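Local coordinates for MSM0271 protein (Mycobacterium smegmatis, PDB 5SUH) that forms trimers that make a double-ringed building block of the RMM bacterial microcompartment shell, probably contributing to the shell's selective transport as well as its architecture, at residues 36-41 with 66-71; 42-47 with 188-193. One frame throughout, in Å; residues are numbered along the deposited sequence.

Contact 1 of 2, residues 36-41 with 66-71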
ATOM      1  N   TYR A  36       9.663 -17.050 -24.654  1.00 51.45           N
ATOM      2  CA  TYR A  36      10.527 -18.123 -24.120  1.00 48.94           C
ATOM      3  C   TYR A  36      11.991 -17.786 -24.402  1.00 53.35           C
ATOM      4  O   TYR A  36      12.439 -17.895 -25.548  1.00 71.81           O
ATOM      5  CB  TYR A  36      10.178 -19.497 -24.741  1.00 49.69           C
ATOM      6  CG  TYR A  36      11.093 -20.648 -24.318  1.00 52.02           C
ATOM      7  CD1 TYR A  36      12.255 -20.960 -25.040  1.00 53.95           C
ATOM      8  CD2 TYR A  36      10.793 -21.425 -23.205  1.00 55.08           C
ATOM      9  CE1 TYR A  36      13.098 -21.997 -24.640  1.00 53.72           C
ATOM     10  CE2 TYR A  36      11.626 -22.473 -22.805  1.00 56.92           C
ATOM     11  CZ  TYR A  36      12.765 -22.752 -23.517  1.00 54.43           C
ATOM     12  OH  TYR A  36      13.554 -23.791 -23.096  1.00 55.25           O
ATOM     13  N   LEU A  37      12.749 -17.429 -23.374  1.00 53.70           N
ATOM     14  CA  LEU A  37      14.105 -16.935 -23.597  1.00 58.22           C
ATOM     15  C   LEU A  37      15.133 -17.235 -22.522  1.00 59.11           C
ATOM     16  O   LEU A  37      14.891 -17.015 -21.329  1.00 63.19           O
ATOM     17  CB  LEU A  37      14.085 -15.417 -23.782  1.00 72.95           C
ATOM     18  CG  LEU A  37      14.382 -14.892 -25.190  1.00 83.88           C
ATOM     19  CD1 LEU A  37      14.812 -13.440 -25.100  1.00 79.52           C
ATOM     20  CD2 LEU A  37      15.429 -15.739 -25.937  1.00 80.35           C
ATOM     21  N   LEU A  38      16.296 -17.709 -22.970  1.00 63.13           N
ATOM     22  CA  LEU A  38      17.508 -17.730 -22.150  1.00 62.67           C
ATOM     23  C   LEU A  38      18.217 -16.405 -22.160  1.00 61.30           C
ATOM     24  O   LEU A  38      18.666 -15.927 -23.194  1.00 74.54           O
ATOM     25  CB  LEU A  38      18.496 -18.794 -22.604  1.00 65.96           C
ATOM     26  CG  LEU A  38      18.555 -20.052 -21.757  1.00 73.05           C
ATOM     27  CD1 LEU A  38      17.248 -20.768 -21.782  1.00 85.26           C
ATOM     28  CD2 LEU A  38      19.613 -20.929 -22.369  1.00 78.74           C
ATOM     29  N   VAL A  39      18.315 -15.833 -20.970  1.00 58.75           N
ATOM     30  CA  VAL A  39      19.082 -14.634 -20.721  1.00 50.86           C
ATOM     31  C   VAL A  39      20.385 -15.020 -20.052  1.00 52.30           C
ATOM     32  O   VAL A  39      20.418 -15.324 -18.868  1.00 57.52           O
ATOM     33  CB  VAL A  39      18.305 -13.665 -19.849  1.00 50.46           C
ATOM     34  CG1 VAL A  39      19.123 -12.442 -19.585  1.00 39.79           C
ATOM     35  CG2 VAL A  39      16.943 -13.336 -20.508  1.00 45.70           C
ATOM     36  N   GLU A  40      21.472 -14.984 -20.816  1.00 57.89           N
ATOM     37  CA  GLU A  40      22.738 -15.531 -20.354  1.00 55.08           C
ATOM     38  C   GLU A  40      23.618 -14.421 -19.746  1.00 60.60           C
ATOM     39  O   GLU A  40      23.579 -13.267 -20.192  1.00 59.35           O
ATOM     40  CB  GLU A  40      23.409 -16.251 -21.537  1.00 54.04           C
ATOM     41  CG  GLU A  40      24.826 -16.788 -21.334  1.00 82.54           C
ATOM     42  CD  GLU A  40      25.413 -17.420 -22.615  1.00 88.03           C
ATOM     43  OE1 GLU A  40      24.670 -17.570 -23.610  1.00 87.20           O
ATOM     44  OE2 GLU A  40      26.619 -17.753 -22.629  1.00 88.98           O
ATOM     45  N   ASP A  41      24.336 -14.763 -18.670  1.00 57.13           N
ATOM     46  CA  ASP A  41      25.248 -13.844 -17.967  1.00 49.63           C
ATOM     47  C   ASP A  41      24.601 -12.507 -17.493  1.00 57.10           C
ATOM     48  O   ASP A  41      24.775 -11.480 -18.148  1.00 59.08           O
ATOM     49  CB  ASP A  41      26.472 -13.555 -18.860  1.00 55.38           C
ATOM     50  CG  ASP A  41      27.564 -12.759 -18.130  1.00 75.87           C
ATOM     51  OD1 ASP A  41      27.740 -12.958 -16.909  1.00 74.82           O
ATOM     52  OD2 ASP A  41      28.226 -11.902 -18.765  1.00 83.40           O
ATOM     53  N   HIS A  66      22.563 -17.144 -14.603  1.00 44.44           N
ATOM     54  CA  HIS A  66      21.795 -17.238 -15.852  1.00 46.15           C
ATOM     55  C   HIS A  66      20.284 -17.432 -15.600  1.00 44.34           C
ATOM     56  O   HIS A  66      19.884 -18.084 -14.634  1.00 42.92           O
ATOM     57  CB  HIS A  66      22.338 -18.366 -16.745  1.00 50.72           C
ATOM     58  CG  HIS A  66      23.832 -18.376 -16.877  1.00 65.82           C
ATOM     59  ND1 HIS A  66      24.509 -17.581 -17.778  1.00 73.33           N
ATOM     60  CD2 HIS A  66      24.782 -19.110 -16.245  1.00 61.19           C
ATOM     61  CE1 HIS A  66      25.810 -17.804 -17.680  1.00 56.51           C
ATOM     62  NE2 HIS A  66      25.998 -18.730 -16.757  1.00 57.21           N
ATOM     63  N   ALA A  67      19.447 -16.883 -16.482  1.00 47.18           N
ATOM     64  CA  ALA A  67      17.994 -16.927 -16.276  1.00 50.78           C
ATOM     65  C   ALA A  67      17.175 -17.465 -17.451  1.00 56.95           C
ATOM     66  O   ALA A  67      17.568 -17.349 -18.624  1.00 56.10           O
ATOM     67  CB  ALA A  67      17.489 -15.539 -15.922  1.00 43.30           C
ATOM     68  N   LEU A  68      16.035 -18.071 -17.116  1.00 48.15           N
ATOM     69  CA  LEU A  68      15.031 -18.424 -18.113  1.00 47.43           C
ATOM     70  C   LEU A  68      13.780 -17.594 -17.864  1.00 52.33           C
ATOM     71  O   LEU A  68      13.270 -17.585 -16.734  1.00 49.83           O
ATOM     72  CB  LEU A  68      14.683 -19.911 -18.054  1.00 48.69           C
ATOM     73  CG  LEU A  68      13.573 -20.280 -19.043  1.00 56.20           C
ATOM     74  CD1 LEU A  68      14.102 -20.259 -20.491  1.00 42.43           C
ATOM     75  CD2 LEU A  68      12.960 -21.614 -18.703  1.00 52.20           C
ATOM     76  N   ILE A  69      13.289 -16.893 -18.889  1.00 51.92           N
ATOM     77  CA  ILE A  69      12.075 -16.079 -18.739  1.00 43.64           C
ATOM     78  C   ILE A  69      10.965 -16.613 -19.637  1.00 56.67           C
ATOM     79  O   ILE A  69      11.192 -16.893 -20.822  1.00 56.41           O
ATOM     80  CB  ILE A  69      12.297 -14.596 -19.076  1.00 53.26           C
ATOM     81  CG1 ILE A  69      12.817 -14.417 -20.524  1.00 72.58           C
ATOM     82  CG2 ILE A  69      13.236 -13.967 -18.067  1.00 42.83           C
ATOM     83  CD1 ILE A  69      12.853 -12.958 -21.031  1.00 62.41           C
ATOM     84  N   VAL A  70       9.771 -16.799 -19.068  1.00 57.81           N
ATOM     85  CA  VAL A  70       8.646 -17.335 -19.831  1.00 45.79           C
ATOM     86  C   VAL A  70       7.356 -16.541 -19.571  1.00 51.12           C
ATOM     87  O   VAL A  70       6.971 -16.303 -18.405  1.00 54.24           O
ATOM     88  CB  VAL A  70       8.401 -18.834 -19.495  1.00 52.25           C
ATOM     89  CG1 VAL A  70       7.221 -19.382 -20.285  1.00 44.94           C
ATOM     90  CG2 VAL A  70       9.671 -19.680 -19.713  1.00 42.99           C
ATOM     91  N   GLU A  71       6.693 -16.142 -20.655  1.00 46.18           N
ATOM     92  CA  GLU A  71       5.352 -15.533 -20.599  1.00 51.37           C
ATOM     93  C   GLU A  71       4.343 -16.441 -21.342  1.00 48.96           C
ATOM     94  O   GLU A  71       4.638 -16.920 -22.430  1.00 50.90           O
ATOM     95  CB  GLU A  71       5.370 -14.100 -21.205  1.00 42.83           C
ATOM     96  CG  GLU A  71       4.049 -13.349 -21.087  1.00 48.91           C
ATOM     97  CD  GLU A  71       4.064 -11.922 -21.646  1.00 59.92           C
ATOM     98  OE1 GLU A  71       5.054 -11.174 -21.446  1.00 64.24           O
ATOM     99  OE2 GLU A  71       3.039 -11.532 -22.253  1.00 52.92           O
TER

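Contact 2 of 2, residues 42-47 with 188-193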
ATOM      1  N   LEU A  42      23.890 -12.505 -16.360  1.00 55.32           N
ATOM      2  CA  LEU A  42      23.209 -11.277 -15.871  1.00 61.90           C
ATOM      3  C   LEU A  42      24.158 -10.131 -15.468  1.00 59.42           C
ATOM      4  O   LEU A  42      25.103 -10.335 -14.706  1.00 57.20           O
ATOM      5  CB  LEU A  42      22.286 -11.601 -14.681  1.00 51.23           C
ATOM      6  CG  LEU A  42      21.061 -12.457 -15.035  1.00 49.98           C
ATOM      7  CD1 LEU A  42      20.332 -12.871 -13.785  1.00 40.08           C
ATOM      8  CD2 LEU A  42      20.119 -11.720 -15.981  1.00 44.73           C
ATOM      9  N   GLN A  43      23.897  -8.924 -15.973  1.00 51.88           N
ATOM     10  CA  GLN A  43      24.697  -7.760 -15.585  1.00 51.34           C
ATOM     11  C   GLN A  43      24.250  -7.226 -14.200  1.00 47.24           C
ATOM     12  O   GLN A  43      23.114  -7.439 -13.797  1.00 45.55           O
ATOM     13  CB  GLN A  43      24.624  -6.671 -16.674  1.00 47.22           C
ATOM     14  CG  GLN A  43      24.993  -7.146 -18.051  1.00 49.21           C
ATOM     15  CD  GLN A  43      26.414  -7.712 -18.136  1.00 48.96           C
ATOM     16  OE1 GLN A  43      27.397  -6.984 -18.034  1.00 60.05           O
ATOM     17  NE2 GLN A  43      26.515  -9.022 -18.325  1.00 54.83           N
ATOM     18  N   ARG A  44      25.123  -6.530 -13.473  1.00 53.95           N
ATOM     19  CA  ARG A  44      24.830  -6.302 -12.047  1.00 65.94           C
ATOM     20  C   ARG A  44      23.674  -5.331 -11.742  1.00 69.78           C
ATOM     21  O   ARG A  44      22.941  -5.552 -10.777  1.00 72.83           O
ATOM     22  CB  ARG A  44      26.098  -5.859 -11.318  1.00 59.58           C
ATOM     23  CG  ARG A  44      26.512  -4.445 -11.558  1.00 60.87           C
ATOM     24  CD  ARG A  44      27.723  -4.122 -10.709  1.00 65.31           C
ATOM     25  NE  ARG A  44      28.099  -2.717 -10.825  1.00 77.67           N
ATOM     26  CZ  ARG A  44      29.161  -2.175 -10.240  1.00 81.91           C
ATOM     27  NH1 ARG A  44      29.971  -2.919  -9.488  1.00 66.96           N
ATOM     28  NH2 ARG A  44      29.405  -0.883 -10.407  1.00 87.92           N
ATOM     29  N   GLN A  45      23.468  -4.297 -12.558  1.00 67.37           N
ATOM     30  CA  GLN A  45      22.332  -3.399 -12.326  1.00 62.04           C
ATOM     31  C   GLN A  45      21.024  -4.088 -12.583  1.00 56.25           C
ATOM     32  O   GLN A  45      20.025  -3.866 -11.888  1.00 57.45           O
ATOM     33  CB  GLN A  45      22.382  -2.182 -13.218  1.00 53.84           C
ATOM     34  CG  GLN A  45      23.174  -1.071 -12.714  1.00 65.03           C
ATOM     35  CD  GLN A  45      22.881   0.187 -13.482  1.00 69.26           C
ATOM     36  OE1 GLN A  45      21.892   0.881 -13.210  1.00 63.69           O
ATOM     37  NE2 GLN A  45      23.742   0.498 -14.446  1.00 79.76           N
ATOM     38  N   PHE A  46      21.006  -4.887 -13.632  1.00 55.00           N
ATOM     39  CA  PHE A  46      19.743  -5.476 -13.998  1.00 64.17           C
ATOM     40  C   PHE A  46      19.395  -6.589 -13.031  1.00 65.32           C
ATOM     41  O   PHE A  46      18.227  -6.746 -12.683  1.00 61.44           O
ATOM     42  CB  PHE A  46      19.747  -5.951 -15.458  1.00 53.82           C
ATOM     43  CG  PHE A  46      18.526  -6.712 -15.816  1.00 49.90           C
ATOM     44  CD1 PHE A  46      17.284  -6.095 -15.774  1.00 49.09           C
ATOM     45  CD2 PHE A  46      18.610  -8.064 -16.159  1.00 46.85           C
ATOM     46  CE1 PHE A  46      16.137  -6.822 -16.079  1.00 64.43           C
ATOM     47  CE2 PHE A  46      17.476  -8.797 -16.466  1.00 44.51           C
ATOM     48  CZ  PHE A  46      16.236  -8.186 -16.435  1.00 54.25           C
ATOM     49  N   ALA A  47      20.416  -7.299 -12.548  1.00 79.94           N
ATOM     50  CA  ALA A  47      20.246  -8.397 -11.586  1.00 89.71           C
ATOM     51  C   ALA A  47      19.657  -7.906 -10.265  1.00 91.52           C
ATOM     52  O   ALA A  47      18.852  -8.587  -9.624  1.00 93.65           O
ATOM     53  CB  ALA A  47      21.571  -9.096 -11.339  1.00 92.49           C
ATOM     54  N   GLU A 188      20.846  -6.564 -22.205  1.00 42.18           N
ATOM     55  CA  GLU A 188      21.741  -6.358 -23.334  1.00 43.56           C
ATOM     56  C   GLU A 188      22.323  -4.918 -23.326  1.00 55.28           C
ATOM     57  O   GLU A 188      23.539  -4.719 -23.572  1.00 37.89           O
ATOM     58  CB  GLU A 188      21.028  -6.641 -24.662  1.00 42.63           C
ATOM     59  CG  GLU A 188      20.884  -8.129 -24.948  1.00 57.18           C
ATOM     60  CD  GLU A 188      22.220  -8.877 -24.845  1.00 67.13           C
ATOM     61  OE1 GLU A 188      23.211  -8.468 -25.497  1.00 64.62           O
ATOM     62  OE2 GLU A 188      22.280  -9.877 -24.095  1.00 75.16           O
ATOM     63  N   ALA A 189      21.481  -3.933 -23.010  1.00 37.07           N
ATOM     64  CA  ALA A 189      21.943  -2.542 -22.926  1.00 50.58           C
ATOM     65  C   ALA A 189      23.061  -2.377 -21.888  1.00 51.40           C
ATOM     66  O   ALA A 189      24.069  -1.726 -22.152  1.00 52.40           O
ATOM     67  CB  ALA A 189      20.779  -1.589 -22.605  1.00 35.30           C
ATOM     68  N   GLU A 190      22.914  -2.986 -20.719  1.00 47.21           N
ATOM     69  CA  GLU A 190      23.934  -2.777 -19.704  1.00 47.79           C
ATOM     70  C   GLU A 190      25.272  -3.440 -20.108  1.00 48.35           C
ATOM     71  O   GLU A 190      26.354  -2.957 -19.751  1.00 42.26           O
ATOM     72  CB  GLU A 190      23.462  -3.294 -18.346  1.00 36.85           C
ATOM     73  CG  GLU A 190      24.465  -3.007 -17.255  1.00 52.69           C
ATOM     74  CD  GLU A 190      24.082  -3.573 -15.899  1.00 62.88           C
ATOM     75  OE1 GLU A 190      22.994  -4.193 -15.787  1.00 69.02           O
ATOM     76  OE2 GLU A 190      24.867  -3.351 -14.944  1.00 50.50           O
ATOM     77  N   ARG A 191      25.199  -4.534 -20.857  1.00 38.52           N
ATOM     78  CA  ARG A 191      26.416  -5.244 -21.258  1.00 55.81           C
ATOM     79  C   ARG A 191      27.282  -4.368 -22.174  1.00 56.92           C
ATOM     80  O   ARG A 191      28.519  -4.399 -22.136  1.00 55.52           O
ATOM     81  CB  ARG A 191      26.094  -6.586 -21.952  1.00 41.59           C
ATOM     82  CG  ARG A 191      27.331  -7.271 -22.521  1.00 46.34           C
ATOM     83  CD  ARG A 191      27.165  -8.653 -23.200  1.00 48.98           C
ATOM     84  NE  ARG A 191      25.810  -9.158 -23.310  1.00 72.35           N
ATOM     85  CZ  ARG A 191      25.289 -10.073 -22.486  1.00 93.80           C
ATOM     86  NH1 ARG A 191      26.006 -10.540 -21.465  1.00 88.19           N
ATOM     87  NH2 ARG A 191      24.037 -10.501 -22.658  1.00103.63           N
ATOM     88  N   VAL A 192      26.595  -3.616 -23.014  1.00 52.34           N
ATOM     89  CA  VAL A 192      27.212  -2.903 -24.114  1.00 57.61           C
ATOM     90  C   VAL A 192      27.540  -1.453 -23.746  1.00 56.24           C
ATOM     91  O   VAL A 192      28.315  -0.771 -24.425  1.00 53.89           O
ATOM     92  CB  VAL A 192      26.255  -3.045 -25.360  1.00 55.63           C
ATOM     93  CG1 VAL A 192      25.622  -1.730 -25.794  1.00 40.64           C
ATOM     94  CG2 VAL A 192      26.938  -3.790 -26.504  1.00 53.25           C
ATOM     95  N   ALA A 193      26.982  -1.015 -22.623  1.00 52.45           N
ATOM     96  CA  ALA A 193      27.164   0.339 -22.130  1.00 46.88           C
ATOM     97  C   ALA A 193      27.108   0.413 -20.584  1.00 51.94           C
ATOM     98  O   ALA A 193      26.170   0.988 -20.009  1.00 49.53           O
ATOM     99  CB  ALA A 193      26.091   1.251 -22.764  1.00 40.04           C
TER

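Contact 1 of 2, residues 36-41 with 66-71
Tyr36, Leu37, Leu38 and Val39 pair with Val70, Ile69, Leu68 and Ala67 as neighbouring antiparallel strands in the four-stranded sheet of the first circularly permuted BMC domain. Two hydrogen-bonded pairs set the register. Leu37 and Ile69 exchange both backbone bonds, with Ile69 N to Leu37 O at 2.9 Å, and Val39 and Ala67 do the same, Val39 N lying 2.9 Å from Ala67 O.

Apolar contacts then divide between the two faces. On one, Leu68 CD1 lies over a face of the Tyr36 ring, 4.0 Å from CE2 and offset toward the rim, and also meets Leu38 CD1; helix 113-127 covers this side through Leu124 and Val116. On the other, Ile69 CG1 sits between its backbone N and carbonyl carbon (chi1 58°), which carries it to 3.6 Å from Leu37 CB, while CD1 reaches Val39 CG2 at 4.1 Å. Helix 182-192, from the second domain, packs against this face.

Where the first strand has ended, His66 adds one packing contact and one polar one. The methylene chain of Glu40 packs alongside the ring, its CG 3.7 Å from His66 ND1. The polar contact is a hydrogen bond: the same ring nitrogen accepts the backbone N-H of Asp41 at 3.0 Å, nearly straight (167°), with the donor standing 28° out of the imidazole plane.

Contact 2 of 2, residues 42-47 with 188-193
Glu190 hydrogen-bonds through its carboxylate to backbone amides in the first turn of helix 44-49, a side-chain-to-backbone contact that joins this helix of the first BMC domain to the last turn of helix 182-192 in the second. Glu190 reaches across with CG anti to its backbone N (chi1 -176°) and the rest of the chain extended, which delivers the carboxylate to the first-turn amides. Each oxygen takes one N-H through its syn lone pair: Gln45 N to OE2 at 2.9 Å and 161°, and Phe46 N to OE1 at 3.0 Å with a more bent angle of 139°.

The CB atoms of Gln43, at the N-cap position, and of Gln45 lie beside the same carboxylate. The Gln45 amide passes obliquely by it to bond instead with Leu196 and Val198, so it ties the helix start to the chain following helix 182-192.

Beyond Glu190, the bent Gln43 chain crosses Arg191 at about a right angle. Its CD packs 4.0 Å from Arg191 CB, and NE2 turns back to donate to Asp41 O. The Arg191 guanidinium lies beside Glu188 of its own helix, at a separation too short to trust in detail, and makes a long, weak ion pair with Asp41. Tyr62 of a neighbouring subunit packs on Arg44 and Gln45, placing this junction beside a subunit interface.

With Glu190 buried and both oxygens bonded to amides at the positive end of a helix dipole, its ionised form is probably stabilised.

In the fold
From the N terminus, the chain runs along strand 32-39 and through the short turn 40-43 into helix 44-49, so the first segments of the two contacts are consecutive. Contact 1 closes the shorter loop when strand 66-73 returns beside strand 32-39, with helix 44-49 lying in the excursion between them. Contact 2 closes a much longer loop, spanning 140 residues, at the end of helix 182-192. Their segments alternate along the sequence, so the two closures cross. Contact 1 is internal to the first domain's sheet, whereas contact 2 joins the two domains. Their centres are 14 Å apart, and Arg191 packs against the backbone of Glu40 and Asp41 at the junction.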